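Local coordinates for protein EXOU (PDB 4AKX) that acts as a cytotoxic, patatin-like phospholipase of the Pseudomonas aeruginosa type III secretion system, held in complex with its chaperone SpcU, at residues Ala122-Met128 / Glu203-Val208; Leu339-Asp343 / Glu390-Gln394; Ala490-Leu494 / Trp533-Leu538; Glu608-Arg612 / Gln622-Asp626. All coordinates share one frame; numbering follows the deposited sequence.

Interaction 1: residues Ala122-Met128 / Glu203-Val208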
loop_
_atom_site.group_PDB
_atom_site.type_symbol
_atom_site.label_atom_id
_atom_site.label_comp_id
_atom_site.label_asym_id
_atom_site.label_seq_id
_atom_site.Cartn_x
_atom_site.Cartn_y
_atom_site.Cartn_z
ATOM N N ALA B 122 1.486 19.049 45.726
ATOM C CA ALA B 122 0.524 19.462 46.753
ATOM C C ALA B 122 1.234 20.234 47.854
ATOM O O ALA B 122 1.038 21.439 48.000
ATOM C CB ALA B 122 -0.182 18.249 47.337
ATOM N N LEU B 123 2.085 19.530 48.601
ATOM C CA LEU B 123 2.924 20.137 49.631
ATOM C C LEU B 123 3.462 21.482 49.189
ATOM O O LEU B 123 3.390 22.465 49.927
ATOM C CB LEU B 123 4.098 19.213 49.991
ATOM C CG LEU B 123 3.746 17.787 50.439
ATOM C CD1 LEU B 123 4.963 16.863 50.432
ATOM C CD2 LEU B 123 3.042 17.781 51.798
ATOM N N LEU B 124 3.993 21.529 47.974
ATOM C CA LEU B 124 4.766 22.688 47.548
ATOM C C LEU B 124 3.904 23.872 47.179
ATOM O O LEU B 124 4.220 25.008 47.531
ATOM C CB LEU B 124 5.726 22.320 46.431
ATOM C CG LEU B 124 6.936 21.607 47.012
ATOM C CD1 LEU B 124 7.381 20.422 46.161
ATOM C CD2 LEU B 124 8.062 22.613 47.258
ATOM N N ALA B 125 2.794 23.591 46.508
ATOM C CA ALA B 125 1.852 24.632 46.125
ATOM C C ALA B 125 1.259 25.289 47.372
ATOM O O ALA B 125 1.242 26.519 47.485
ATOM C CB ALA B 125 0.762 24.064 45.220
ATOM N N SER B 126 0.831 24.456 48.323
ATOM C CA SER B 126 0.444 24.897 49.680
ATOM C C SER B 126 1.350 25.984 50.311
ATOM O O SER B 126 0.920 26.695 51.215
ATOM C CB SER B 126 0.326 23.693 50.619
ATOM O OG SER B 126 1.592 23.306 51.138
ATOM N N GLY B 127 2.596 26.091 49.838
ATOM C CA GLY B 127 3.476 27.211 50.181
ATOM C C GLY B 127 4.621 26.816 51.097
ATOM O O GLY B 127 5.279 27.673 51.688
HETATM N N MSE B 128 4.870 25.515 51.201
HETATM C CA MSE B 128 5.895 24.985 52.098
HETATM C C MSE B 128 7.259 25.396 51.658
HETATM O O MSE B 128 7.759 24.909 50.648
HETATM C CB MSE B 128 5.876 23.478 51.959
HETATM C CG MSE B 128 4.976 22.824 52.979
HETATM SE SE MSE B 128 5.806 21.083 53.305
HETATM C CE MSE B 128 6.528 21.454 55.113
ATOM N N GLU B 203 -0.056 19.725 56.747
ATOM C CA GLU B 203 1.082 20.315 56.035
ATOM C C GLU B 203 0.654 21.508 55.181
ATOM O O GLU B 203 1.115 22.639 55.392
ATOM C CB GLU B 203 1.795 19.262 55.180
ATOM C CG GLU B 203 2.634 18.295 55.998
ATOM C CD GLU B 203 3.573 19.006 56.964
ATOM O OE1 GLU B 203 4.422 19.802 56.496
ATOM O OE2 GLU B 203 3.466 18.774 58.192
ATOM N N THR B 204 -0.258 21.245 54.246
ATOM C CA THR B 204 -0.854 22.279 53.413
ATOM C C THR B 204 -1.448 23.441 54.232
ATOM O O THR B 204 -1.188 24.609 53.935
ATOM C CB THR B 204 -1.931 21.693 52.470
ATOM O OG1 THR B 204 -2.840 20.882 53.220
ATOM C CG2 THR B 204 -1.294 20.846 51.373
ATOM N N ARG B 205 -2.228 23.111 55.266
ATOM C CA ARG B 205 -2.947 24.106 56.064
ATOM C C ARG B 205 -1.960 24.992 56.848
ATOM O O ARG B 205 -2.232 26.173 57.082
ATOM C CB ARG B 205 -3.926 23.405 57.013
ATOM C CG ARG B 205 -5.316 24.022 57.138
ATOM C CD ARG B 205 -6.024 23.600 58.440
ATOM N NE ARG B 205 -5.755 22.219 58.875
ATOM C CZ ARG B 205 -6.510 21.158 58.568
ATOM N NH1 ARG B 205 -7.595 21.294 57.820
ATOM N NH2 ARG B 205 -6.174 19.946 59.002
ATOM N N LYS B 206 -0.810 24.428 57.233
ATOM C CA LYS B 206 0.236 25.209 57.900
ATOM C C LYS B 206 0.885 26.228 56.972
ATOM O O LYS B 206 0.956 27.428 57.289
ATOM C CB LYS B 206 1.304 24.303 58.519
ATOM C CG LYS B 206 1.252 24.257 60.046
ATOM C CD LYS B 206 2.193 23.212 60.632
ATOM C CE LYS B 206 3.578 23.786 60.876
ATOM N NZ LYS B 206 4.616 22.714 60.867
ATOM N N ALA B 207 1.352 25.746 55.822
ATOM C CA ALA B 207 2.001 26.597 54.826
ATOM C C ALA B 207 1.116 27.780 54.460
ATOM O O ALA B 207 1.473 28.922 54.740
ATOM C CB ALA B 207 2.380 25.789 53.595
ATOM N N VAL B 208 -0.065 27.488 53.914
ATOM C CA VAL B 208 -1.041 28.511 53.490
ATOM C C VAL B 208 -1.381 29.521 54.577
ATOM O O VAL B 208 -1.436 30.725 54.325
ATOM C CB VAL B 208 -2.363 27.892 52.968
ATOM C CG1 VAL B 208 -2.143 27.179 51.642
ATOM C CG2 VAL B 208 -2.976 26.943 53.991
#
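A Schellman motif closes helix 115-125, and its turn, Ser126 and Gly127, lies against Thr204 and Ala207 of helix 195-214 in the patatin-like part of the chain. Positive phi (109°) at Gly127 swings the backbone out of the helix and along the neighbouring one. Ser126 points at that helix: its CB sits 3.3 Å from Thr204 CA and 3.4 Å from Thr204 CG2. Ala207 CB packs against the turn, 3.6 Å from Ser126 OG and 3.5 Å from Gly127 C. Met128, modelled as selenomethionine, folds back through bends at chi2 and chi3, laying its CG 4.0 Å from Ala207 CB and its SE 3.7 Å from Glu203 OE1. One turn earlier, Leu123 CD2 rests 3.9 Å from Glu203 CB, while Phe133 and Leu136 of helix 130-137 cover the same leucine. Helix 115-125 starts in a GxSxG sequence, consistent with the nucleophile elbow of patatin-like enzymes. No hydrogen bond crosses between the two segments: Thr204 OG1 turns back to Leu200 O of its own helix, and Gln211 NE2, further along helix 195-214, holds Gly127 O. The small Ser126, Gly127 and Ala207 allow a helix end to come close to a helix flank.

Interaction 2: residues Leu339-Asp343 / Glu390-Gln394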
loop_
_atom_site.group_PDB
_atom_site.type_symbol
_atom_site.label_atom_id
_atom_site.label_comp_id
_atom_site.label_asym_id
_atom_site.label_seq_id
_atom_site.Cartn_x
_atom_site.Cartn_y
_atom_site.Cartn_z
ATOM N N LEU B 339 4.409 33.005 19.765
ATOM C CA LEU B 339 5.296 32.993 20.909
ATOM C C LEU B 339 4.734 32.184 22.067
ATOM O O LEU B 339 3.585 32.387 22.495
ATOM C CB LEU B 339 5.566 34.408 21.384
ATOM C CG LEU B 339 6.617 35.226 20.654
ATOM C CD1 LEU B 339 7.026 36.365 21.558
ATOM C CD2 LEU B 339 7.833 34.404 20.263
ATOM N N ARG B 340 5.566 31.289 22.591
ATOM C CA ARG B 340 5.222 30.498 23.760
ATOM C C ARG B 340 5.285 31.411 24.930
ATOM O O ARG B 340 6.202 32.231 24.997
ATOM C CB ARG B 340 6.258 29.417 23.962
ATOM C CG ARG B 340 6.504 28.560 22.748
ATOM C CD ARG B 340 7.578 27.555 23.075
ATOM N NE ARG B 340 7.403 27.045 24.429
ATOM C CZ ARG B 340 8.395 26.662 25.221
ATOM N NH1 ARG B 340 9.657 26.733 24.808
ATOM N NH2 ARG B 340 8.121 26.211 26.435
ATOM N N ARG B 341 4.346 31.268 25.870
ATOM C CA ARG B 341 4.263 32.222 26.984
ATOM C C ARG B 341 5.044 31.856 28.218
ATOM O O ARG B 341 5.207 32.676 29.118
ATOM C CB ARG B 341 2.832 32.658 27.315
ATOM C CG ARG B 341 1.852 31.569 27.671
ATOM C CD ARG B 341 0.577 32.207 28.216
ATOM N NE ARG B 341 -0.632 31.457 27.865
ATOM C CZ ARG B 341 -1.857 31.982 27.805
ATOM N NH1 ARG B 341 -2.045 33.268 28.072
ATOM N NH2 ARG B 341 -2.899 31.224 27.473
ATOM N N ASN B 342 5.566 30.645 28.252
ATOM C CA ASN B 342 6.280 30.192 29.427
ATOM C C ASN B 342 7.013 28.898 29.157
ATOM O O ASN B 342 6.912 28.331 28.083
ATOM C CB ASN B 342 5.312 30.004 30.590
ATOM C CG ASN B 342 4.327 28.914 30.326
ATOM O OD1 ASN B 342 4.677 27.739 30.350
ATOM N ND2 ASN B 342 3.092 29.292 30.021
ATOM N N ASP B 343 7.750 28.438 30.155
ATOM C CA ASP B 343 8.581 27.265 30.034
ATOM C C ASP B 343 8.187 26.318 31.133
ATOM O O ASP B 343 7.613 26.727 32.146
ATOM C CB ASP B 343 10.046 27.646 30.221
ATOM C CG ASP B 343 10.797 27.752 28.915
ATOM O OD1 ASP B 343 10.166 28.101 27.897
ATOM O OD2 ASP B 343 12.021 27.474 28.904
ATOM N N GLU B 390 11.174 19.784 21.626
ATOM C CA GLU B 390 11.101 20.973 22.468
ATOM C C GLU B 390 10.824 20.602 23.922
ATOM O O GLU B 390 11.085 21.401 24.834
ATOM C CB GLU B 390 10.044 21.963 21.948
ATOM C CG GLU B 390 9.859 23.212 22.824
ATOM C CD GLU B 390 9.281 24.413 22.074
ATOM O OE1 GLU B 390 8.373 24.229 21.229
ATOM O OE2 GLU B 390 9.730 25.551 22.344
ATOM N N LEU B 391 10.290 19.396 24.138
ATOM C CA LEU B 391 9.951 18.929 25.490
ATOM C C LEU B 391 11.147 18.290 26.173
ATOM O O LEU B 391 11.379 18.485 27.364
ATOM C CB LEU B 391 8.761 17.966 25.461
ATOM C CG LEU B 391 7.425 18.561 25.917
ATOM C CD1 LEU B 391 6.403 17.470 26.177
ATOM C CD2 LEU B 391 7.605 19.394 27.170
ATOM N N ARG B 392 11.912 17.536 25.400
ATOM C CA ARG B 392 13.226 17.096 25.819
ATOM C C ARG B 392 14.047 18.271 26.389
ATOM O O ARG B 392 14.692 18.145 27.431
ATOM C CB ARG B 392 13.948 16.454 24.636
ATOM C CG ARG B 392 15.304 15.854 24.966
ATOM C CD ARG B 392 15.182 14.471 25.600
ATOM N NE ARG B 392 14.365 13.537 24.812
ATOM C CZ ARG B 392 14.807 12.822 23.774
ATOM N NH1 ARG B 392 16.063 12.943 23.356
ATOM N NH2 ARG B 392 13.985 11.989 23.148
ATOM N N GLU B 393 13.989 19.416 25.717
ATOM C CA GLU B 393 14.831 20.553 26.054
ATOM C C GLU B 393 14.475 21.080 27.433
ATOM O O GLU B 393 15.298 21.700 28.101
ATOM C CB GLU B 393 14.683 21.652 24.987
ATOM C CG GLU B 393 15.444 22.945 25.256
ATOM C CD GLU B 393 16.854 22.928 24.696
ATOM O OE1 GLU B 393 17.578 21.922 24.907
ATOM O OE2 GLU B 393 17.247 23.934 24.058
ATOM N N GLN B 394 13.248 20.815 27.858
ATOM C CA GLN B 394 12.739 21.353 29.113
ATOM C C GLN B 394 12.625 20.269 30.166
ATOM O O GLN B 394 11.992 20.462 31.201
ATOM C CB GLN B 394 11.361 21.950 28.914
ATOM C CG GLN B 394 11.262 23.045 27.881
ATOM C CD GLN B 394 9.943 23.786 27.987
ATOM O OE1 GLN B 394 9.912 25.007 28.148
ATOM N NE2 GLN B 394 8.844 23.043 27.935
#
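Arg340 reaches across from its loop to Glu390 and Gln394, four residues apart, on and just beyond helix 388-392. Arg340 NH1 forms a salt bridge with Glu390 OE2 at 2.7 Å; the two flat groups are turned steeply, 72° between their planes, and Glu390 CG stands over one face of the guanidinium, 4.0 Å from Arg340 NH1. The glutamate gets there with its CG anti to the backbone N (chi1 177°) and the chain extended beyond. Arg340 NH1 has a second acid in Glu447 of strand 446-451, and Arg340 NH2 is placed 3.1 Å from Asp343 OD1, an oxygen whose position is less certain. Asp343 itself is held chiefly through OD2, by Arg442 and Arg74.

The hydrogen bond between the segments runs from Arg340 NH2 to Gln394 OE1, 2.8 Å long and nearly straight at 164°. The oxygen meets the guanidinium at its edge, whereas the donor stands well above the amide's carbonyl plane. The same oxygen also accepts the backbone N of Asn344 at the start of strand 343-348.

Arg340 thus spreads its charge over several acids and one amide. Gln394 OE1 lies beside the Asp343 carboxylate, an acceptor like itself, and the donors Arg340 NH2 and Asn344 N offset that proximity. The network joins the approach to strand 343-348 with the helix leading into its parallel neighbour, strand 395-397.

Interaction 3: residues Ala490-Leu494 / Trp533-Leu538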
loop_
_atom_site.group_PDB
_atom_site.type_symbol
_atom_site.label_atom_id
_atom_site.label_comp_id
_atom_site.label_asym_id
_atom_site.label_seq_id
_atom_site.Cartn_x
_atom_site.Cartn_y
_atom_site.Cartn_z
ATOM N N ALA B 490 -9.127 51.597 21.185
ATOM C CA ALA B 490 -10.382 51.148 20.580
ATOM C C ALA B 490 -11.004 50.007 21.336
ATOM O O ALA B 490 -12.216 49.879 21.354
ATOM C CB ALA B 490 -10.155 50.727 19.166
ATOM N N PHE B 491 -10.166 49.186 21.962
ATOM C CA PHE B 491 -10.622 48.058 22.725
ATOM C C PHE B 491 -11.217 48.473 24.052
ATOM O O PHE B 491 -12.154 47.831 24.539
ATOM C CB PHE B 491 -9.473 47.154 22.986
ATOM C CG PHE B 491 -9.165 46.231 21.863
ATOM C CD1 PHE B 491 -10.176 45.548 21.206
ATOM C CD2 PHE B 491 -7.861 45.956 21.533
ATOM C CE1 PHE B 491 -9.876 44.622 20.221
ATOM C CE2 PHE B 491 -7.555 45.025 20.566
ATOM C CZ PHE B 491 -8.555 44.376 19.891
ATOM N N THR B 492 -10.680 49.524 24.659
ATOM C CA THR B 492 -11.340 50.082 25.841
ATOM C C THR B 492 -12.660 50.734 25.444
ATOM O O THR B 492 -13.687 50.612 26.150
ATOM C CB THR B 492 -10.449 51.134 26.517
ATOM O OG1 THR B 492 -9.263 50.498 26.998
ATOM C CG2 THR B 492 -11.179 51.823 27.664
ATOM N N GLU B 493 -12.611 51.452 24.317
ATOM C CA GLU B 493 -13.731 52.278 23.861
ATOM C C GLU B 493 -14.928 51.344 23.603
ATOM O O GLU B 493 -16.059 51.610 24.024
ATOM C CB GLU B 493 -13.308 53.069 22.616
ATOM C CG GLU B 493 -14.403 53.880 21.944
ATOM C CD GLU B 493 -13.947 54.538 20.623
ATOM O OE1 GLU B 493 -12.712 54.598 20.361
ATOM O OE2 GLU B 493 -14.825 54.989 19.832
ATOM N N LEU B 494 -14.618 50.187 23.017
ATOM C CA LEU B 494 -15.584 49.137 22.788
ATOM C C LEU B 494 -16.109 48.527 24.061
ATOM O O LEU B 494 -17.214 48.041 24.082
ATOM C CB LEU B 494 -14.965 48.043 21.939
ATOM C CG LEU B 494 -15.830 46.827 21.629
ATOM C CD1 LEU B 494 -17.018 47.227 20.782
ATOM C CD2 LEU B 494 -14.988 45.773 20.905
ATOM N N TRP B 533 -4.578 39.603 14.097
ATOM C CA TRP B 533 -4.134 39.952 15.443
ATOM C C TRP B 533 -5.300 40.541 16.203
ATOM O O TRP B 533 -5.571 40.181 17.380
ATOM C CB TRP B 533 -2.920 40.908 15.379
ATOM C CG TRP B 533 -2.353 41.338 16.731
ATOM C CD1 TRP B 533 -1.326 40.749 17.445
ATOM C CD2 TRP B 533 -2.768 42.493 17.559
ATOM N NE1 TRP B 533 -1.098 41.423 18.637
ATOM C CE2 TRP B 533 -1.931 42.465 18.758
ATOM C CE3 TRP B 533 -3.735 43.472 17.442
ATOM C CZ2 TRP B 533 -2.043 43.414 19.750
ATOM C CZ3 TRP B 533 -3.836 44.444 18.452
ATOM C CH2 TRP B 533 -3.024 44.403 19.580
ATOM N N LEU B 534 -6.048 41.391 15.505
ATOM C CA LEU B 534 -7.189 42.054 16.101
ATOM C C LEU B 534 -8.307 41.087 16.461
ATOM O O LEU B 534 -8.868 41.173 17.556
ATOM C CB LEU B 534 -7.695 43.208 15.242
ATOM C CG LEU B 534 -6.814 44.489 15.119
ATOM C CD1 LEU B 534 -7.306 45.337 13.948
ATOM C CD2 LEU B 534 -6.796 45.338 16.392
ATOM N N ALA B 535 -8.553 40.097 15.625
ATOM C CA ALA B 535 -9.490 39.060 16.008
ATOM C C ALA B 535 -9.039 38.279 17.286
ATOM O O ALA B 535 -9.801 38.182 18.291
ATOM C CB ALA B 535 -9.743 38.120 14.854
ATOM N N ALA B 536 -7.812 37.748 17.271
ATOM C CA ALA B 536 -7.312 37.029 18.431
ATOM C C ALA B 536 -7.421 37.864 19.711
ATOM O O ALA B 536 -7.851 37.347 20.752
ATOM C CB ALA B 536 -5.892 36.574 18.205
ATOM N N GLU B 537 -7.082 39.159 19.628
ATOM C CA GLU B 537 -7.155 40.038 20.811
ATOM C C GLU B 537 -8.558 40.080 21.346
ATOM O O GLU B 537 -8.793 40.167 22.539
ATOM C CB GLU B 537 -6.720 41.469 20.492
ATOM C CG GLU B 537 -5.219 41.677 20.314
ATOM C CD GLU B 537 -4.379 40.992 21.381
ATOM O OE1 GLU B 537 -4.695 41.093 22.585
ATOM O OE2 GLU B 537 -3.388 40.353 21.006
ATOM N N LEU B 538 -9.510 39.994 20.460
ATOM C CA LEU B 538 -10.867 40.095 20.893
ATOM C C LEU B 538 -11.407 38.750 21.375
ATOM O O LEU B 538 -12.582 38.629 21.634
ATOM C CB LEU B 538 -11.666 40.610 19.735
ATOM C CG LEU B 538 -12.992 41.275 19.907
ATOM C CD1 LEU B 538 -12.851 42.476 20.799
ATOM C CD2 LEU B 538 -13.278 41.715 18.495
#
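The helical segments Ala490-Leu494 and Trp533-Glu537 run at 42° to each other with their axes 12.8 Å apart at closest approach, a wide gap that large side chains must bridge. Phe491 does most of this work. With its CG anti to the carbonyl carbon (chi1 -83°), the ring reaches straight across and ends among four residues. Its far corner, Phe491 CZ, lies 3.5 Å from Glu537 CB and 4.0 Å from Leu534 CD2, and Leu534 O approaches the ring edge close to its plane. Phe491 CE2 comes within 4.3 Å of Trp533 CZ3; the Trp533 indole also meets the ring of Phe483 on helix 474-502. On the other flank Leu538 CD1 serves two partners, 3.7 Å from Phe491 CE1 and 3.9 Å from Leu494 CD2. The acid of Glu537 keeps clear of this apolar patch: the chain bends at chi2, passing CG over a face of the Trp533 ring, and OE2 bonds Ser336 OG. Leu521 of helix 512-524 backs Phe491, while Val562 and Ala566 of helix 561-591 back Leu538. Such apolar packing, with one aromatic ring spanning the gap, is the core of an all-helical bundle, here the middle helical domain of ExoU.

Interaction 4: residues Glu608-Arg612 / Gln622-Asp626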
loop_
_atom_site.group_PDB
_atom_site.type_symbol
_atom_site.label_atom_id
_atom_site.label_comp_id
_atom_site.label_asym_id
_atom_site.label_seq_id
_atom_site.Cartn_x
_atom_site.Cartn_y
_atom_site.Cartn_z
ATOM N N GLU B 608 -6.699 10.836 15.458
ATOM C CA GLU B 608 -6.088 11.921 16.202
ATOM C C GLU B 608 -5.699 13.035 15.245
ATOM O O GLU B 608 -5.855 14.215 15.550
ATOM C CB GLU B 608 -4.844 11.398 16.920
ATOM C CG GLU B 608 -4.538 12.023 18.272
ATOM C CD GLU B 608 -3.326 11.373 18.966
ATOM O OE1 GLU B 608 -2.894 10.285 18.552
ATOM O OE2 GLU B 608 -2.773 11.968 19.922
ATOM N N GLU B 609 -5.193 12.639 14.080
ATOM C CA GLU B 609 -4.664 13.565 13.076
ATOM C C GLU B 609 -5.816 14.374 12.524
ATOM O O GLU B 609 -5.726 15.607 12.415
ATOM C CB GLU B 609 -3.995 12.760 11.940
ATOM C CG GLU B 609 -3.178 13.550 10.929
ATOM C CD GLU B 609 -2.226 14.538 11.583
ATOM O OE1 GLU B 609 -2.371 14.737 12.819
ATOM O OE2 GLU B 609 -1.350 15.126 10.872
ATOM N N GLN B 610 -6.891 13.665 12.156
ATOM C CA GLN B 610 -8.138 14.275 11.709
ATOM C C GLN B 610 -8.646 15.330 12.682
ATOM O O GLN B 610 -8.918 16.480 12.303
ATOM C CB GLN B 610 -9.202 13.210 11.519
ATOM C CG GLN B 610 -9.502 12.956 10.058
ATOM C CD GLN B 610 -10.064 11.585 9.811
ATOM O OE1 GLN B 610 -10.376 10.842 10.738
ATOM N NE2 GLN B 610 -10.201 11.241 8.555
ATOM N N LEU B 611 -8.735 14.924 13.942
ATOM C CA LEU B 611 -9.186 15.769 15.025
ATOM C C LEU B 611 -8.294 16.959 15.217
ATOM O O LEU B 611 -8.794 18.060 15.300
ATOM C CB LEU B 611 -9.231 14.976 16.325
ATOM C CG LEU B 611 -10.282 13.879 16.482
ATOM C CD1 LEU B 611 -10.092 13.238 17.845
ATOM C CD2 LEU B 611 -11.721 14.377 16.313
ATOM N N ARG B 612 -6.972 16.756 15.283
ATOM C CA ARG B 612 -6.034 17.907 15.382
ATOM C C ARG B 612 -6.341 19.000 14.384
ATOM O O ARG B 612 -6.276 20.152 14.733
ATOM C CB ARG B 612 -4.548 17.522 15.267
ATOM C CG ARG B 612 -4.017 16.643 16.399
ATOM C CD ARG B 612 -2.571 16.205 16.145
ATOM N NE ARG B 612 -1.648 17.351 16.201
ATOM C CZ ARG B 612 -0.828 17.737 15.196
ATOM N NH1 ARG B 612 -0.775 17.068 14.006
ATOM N NH2 ARG B 612 -0.038 18.801 15.385
ATOM N N GLN B 622 -16.707 13.378 10.793
ATOM C CA GLN B 622 -16.096 12.427 9.872
ATOM C C GLN B 622 -15.026 11.641 10.563
ATOM O O GLN B 622 -14.762 10.486 10.218
ATOM C CB GLN B 622 -15.480 13.134 8.679
ATOM C CG GLN B 622 -15.284 12.221 7.477
ATOM C CD GLN B 622 -16.562 11.491 7.101
ATOM O OE1 GLN B 622 -16.597 10.261 7.041
ATOM N NE2 GLN B 622 -17.627 12.248 6.872
ATOM N N ALA B 623 -14.396 12.281 11.540
ATOM C CA ALA B 623 -13.374 11.631 12.323
ATOM C C ALA B 623 -13.982 10.398 12.915
ATOM O O ALA B 623 -13.554 9.289 12.631
ATOM C CB ALA B 623 -12.896 12.553 13.419
ATOM N N LEU B 624 -15.049 10.611 13.673
ATOM C CA LEU B 624 -15.745 9.562 14.392
ATOM C C LEU B 624 -16.301 8.494 13.465
ATOM O O LEU B 624 -16.256 7.308 13.787
ATOM C CB LEU B 624 -16.868 10.170 15.239
ATOM C CG LEU B 624 -16.534 11.445 16.051
ATOM C CD1 LEU B 624 -17.725 12.385 16.141
ATOM C CD2 LEU B 624 -16.032 11.120 17.449
ATOM N N ASN B 625 -16.810 8.884 12.307
ATOM C CA ASN B 625 -17.326 7.862 11.409
ATOM C C ASN B 625 -16.209 6.958 10.940
ATOM O O ASN B 625 -16.411 5.725 10.841
ATOM C CB ASN B 625 -18.050 8.445 10.212
ATOM C CG ASN B 625 -19.191 9.330 10.606
ATOM O OD1 ASN B 625 -20.143 8.889 11.249
ATOM N ND2 ASN B 625 -19.107 10.602 10.219
ATOM N N ASP B 626 -15.024 7.543 10.674
ATOM C CA ASP B 626 -13.890 6.725 10.215
ATOM C C ASP B 626 -13.665 5.564 11.193
ATOM O O ASP B 626 -13.597 4.393 10.788
ATOM C CB ASP B 626 -12.632 7.557 10.000
ATOM C CG ASP B 626 -12.619 8.279 8.628
ATOM O OD1 ASP B 626 -13.635 8.230 7.878
ATOM O OD2 ASP B 626 -11.580 8.900 8.299
#
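Leu611 and Ala623 make the tight side of this helical hairpin, where helices 598-613 and 617-630 run almost exactly antiparallel with their segment axes 9.4 Å apart. Leu611 CD2 lies 3.6 Å from Ala623 CB, and Ile582 of helix 561-591 also touches the leucine. The small alanine lets the backbones close in, Gln610 CA standing only 5.9 Å from Ala623 CA, and Gln610 OE1 settles 3.5 Å from Ala623 CA.

The other flank is polar and is covered partly by the chaperone. There Gln610 stretches out beyond CG and crosses Asp626 at about a right angle, giving its NE2 hydrogen to Asp626 OD2 at 2.7 Å and 162°. The oxygen lies near the amide plane but is itself met on its anti side, 35° out of the carboxylate plane. Gln622, exposed to solvent, leads its side chain away from the hairpin. Leu48 and Ser51 of SpcU pack on Gln610 and Asp626, and Arg83 of SpcU forms a salt bridge with Glu609 on another side of helix 598-613.

Asp626 OD2 also pairs with Arg606, so two donors from helix 598-613 grip one oxygen, which would probably keep the acid ionised. An apolar seam and a charged clasp thus fasten the hairpin side by side, the polar flank being one the chaperone touches.

How the interactions relate
From the N terminus the four contacts follow one another in series, none nesting within or crossing another. Interaction 1 closes a loop of 74 residues, partly helical and partly unmodelled, inside the patatin-like region. Interaction 2 spans 46 residues, mostly unmodelled, and ties the edge of the mixed sheet to charged residues around strand 446-451. Interaction 3 returns after 38 residues within the middle helical domain, and interaction 4 closes a hairpin of nine intervening residues in the C-terminal region, beside SpcU. Interaction 2 is the most central: its nearest atoms are about 10 Å from interaction 3 and about 12 Å from interaction 4, whereas interactions 1 and 4 lie on opposite sides of the chain's centre, their own centres about 42 Å apart.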